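Local atomic coordinates of gamma-glutamyltranspeptidase (Ggt) (Helicobacter pylori 26695, PDB entry 5BPK), a protein that probably cleaves gamma-glutamyl bonds, as of glutathione, and passes the gamma-glutamyl group to water or to an acceptor amino acid or peptide, as an Ntn-hydrolase. Residues I292-E297 with I344-A349. Residues are numbered along the deposited sequence; the frame is centred on the assembly and turned at random.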
# COMPACT_ATOMS: atom_id res chain seq x y z
N ILE A 292 -16.58 1.01 6.54
CA ILE A 292 -16.39 0.76 7.97
C ILE A 292 -16.60 2.06 8.77
O ILE A 292 -17.29 2.08 9.79
CB ILE A 292 -15.00 0.13 8.26
CG1 ILE A 292 -14.92 -1.27 7.65
CG2 ILE A 292 -14.75 0.03 9.74
CD1 ILE A 292 -13.50 -1.77 7.44
N LEU A 293 -16.03 3.15 8.29
CA LEU A 293 -16.32 4.48 8.85
C LEU A 293 -17.82 4.80 8.85
O LEU A 293 -18.33 5.34 9.83
CB LEU A 293 -15.54 5.57 8.09
CG LEU A 293 -14.04 5.64 8.40
CD1 LEU A 293 -13.31 6.63 7.49
CD2 LEU A 293 -13.76 5.99 9.88
N ASN A 294 -18.52 4.48 7.76
CA ASN A 294 -19.96 4.70 7.70
C ASN A 294 -20.67 3.98 8.82
O ASN A 294 -21.60 4.53 9.40
CB ASN A 294 -20.59 4.25 6.37
CG ASN A 294 -20.28 5.16 5.20
OD1 ASN A 294 -19.91 6.32 5.35
ND2 ASN A 294 -20.48 4.62 3.99
N VAL A 295 -20.29 2.72 9.08
CA VAL A 295 -20.93 1.96 10.16
C VAL A 295 -20.66 2.66 11.50
O VAL A 295 -21.58 2.91 12.28
CB VAL A 295 -20.44 0.48 10.23
CG1 VAL A 295 -21.08 -0.26 11.41
CG2 VAL A 295 -20.75 -0.26 8.94
N MET A 296 -19.39 2.99 11.73
CA MET A 296 -18.94 3.63 12.97
C MET A 296 -19.62 4.98 13.22
O MET A 296 -19.84 5.37 14.38
CB MET A 296 -17.42 3.83 12.91
CG MET A 296 -16.64 2.52 12.98
SD MET A 296 -14.90 2.65 12.54
CE MET A 296 -14.35 4.00 13.61
N GLU A 297 -19.94 5.69 12.14
CA GLU A 297 -20.54 7.03 12.22
C GLU A 297 -21.87 7.02 12.99
O GLU A 297 -22.29 8.06 13.54
CB GLU A 297 -20.76 7.62 10.82
CG GLU A 297 -20.92 9.13 10.81
CD GLU A 297 -21.13 9.70 9.40
OE1 GLU A 297 -21.79 9.06 8.54
OE2 GLU A 297 -20.65 10.82 9.15
N ILE A 344 -20.65 1.58 -0.18
CA ILE A 344 -20.40 2.83 0.55
C ILE A 344 -21.68 3.60 0.86
O ILE A 344 -21.63 4.72 1.36
CB ILE A 344 -19.36 3.76 -0.17
CG1 ILE A 344 -19.89 4.34 -1.50
CG2 ILE A 344 -18.06 3.00 -0.39
CD1 ILE A 344 -18.92 5.31 -2.18
N ASN A 345 -22.83 3.00 0.55
CA ASN A 345 -24.13 3.63 0.85
C ASN A 345 -24.34 3.68 2.36
O ASN A 345 -24.24 2.67 3.04
CB ASN A 345 -25.25 2.82 0.19
CG ASN A 345 -26.62 3.41 0.40
OD1 ASN A 345 -27.28 3.13 1.40
ND2 ASN A 345 -27.08 4.19 -0.57
N LYS A 346 -24.66 4.86 2.88
CA LYS A 346 -24.87 5.00 4.32
C LYS A 346 -26.07 4.22 4.85
O LYS A 346 -26.05 3.82 6.00
CB LYS A 346 -24.93 6.47 4.73
CG LYS A 346 -23.57 7.18 4.63
CD LYS A 346 -23.60 8.58 5.19
CE LYS A 346 -22.28 9.28 4.97
NZ LYS A 346 -21.17 8.82 5.85
N ALA A 347 -27.09 3.96 4.02
CA ALA A 347 -28.22 3.13 4.43
C ALA A 347 -27.80 1.67 4.66
O ALA A 347 -28.29 1.01 5.58
CB ALA A 347 -29.38 3.21 3.41
N TYR A 348 -26.91 1.16 3.82
CA TYR A 348 -26.35 -0.17 4.02
C TYR A 348 -25.55 -0.23 5.33
O TYR A 348 -25.64 -1.20 6.09
CB TYR A 348 -25.46 -0.55 2.82
CG TYR A 348 -24.77 -1.90 2.93
CD1 TYR A 348 -25.49 -3.05 3.27
CD2 TYR A 348 -23.41 -2.04 2.69
CE1 TYR A 348 -24.87 -4.27 3.37
CE2 TYR A 348 -22.78 -3.27 2.78
CZ TYR A 348 -23.50 -4.38 3.12
OH TYR A 348 -22.90 -5.60 3.24
N ALA A 349 -24.74 0.79 5.56
CA ALA A 349 -23.95 0.88 6.79
C ALA A 349 -24.85 0.91 8.02
O ALA A 349 -24.53 0.32 9.05
CB ALA A 349 -23.05 2.12 6.76
O HOH W 1 -21.57 1.94 3.64
O HOH W 2 -21.45 12.05 6.94
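Asn294 and Ala349 meet where helix 285-296 comes against the first turn of helix 346-354, and their CB atoms lie only 3.3 Å apart. This is the tight part of the contact: the CA atoms of Val295 and Ala349 approach to 4.7 Å, a spacing that the small methyl of Ala349 permits, and Val295 CG2 lies 4.0 Å from Ala349 CB. The amide of Asn294 divides its two ends between different partners. Asn294 ND2 gives a weak, bent bond to Ile344 O (2.9 Å, 117° at the hydrogen) and a second bond to a water that in turn donates to Asn345 O; Asn345 caps the helix, its OD1 accepting from Ala347 N and Tyr348 N. Asn294 OD1 accepts from Lys346 NZ, which stands 43° out of the carbonyl plane at 2.8 Å. The lysine chain crosses Asn294 at about a right angle and bends at chi4 (-74°), which sets Lys346 NZ between Asn294 OD1 and Glu297 OE1, its salt-bridge partner, met at 2.8 Å from the syn side, tilted out of the carboxylate plane. Here, on the looser side, Lys346 is exposed and Glu297 partly so; a water donates to Glu297 OE2 and accepts only a weak bond from Lys346 NZ. Ser270 O also accepts from NZ, while Arg272 N donates to OE2, tying both charges to the end of strand 262-271 and the residues after it. A carboxylate and two neutral carbonyl oxygens around NZ should favour the ammonium, and the ammonium in turn the ionised Glu297, so polar bonds join the helices beside a small apolar interface.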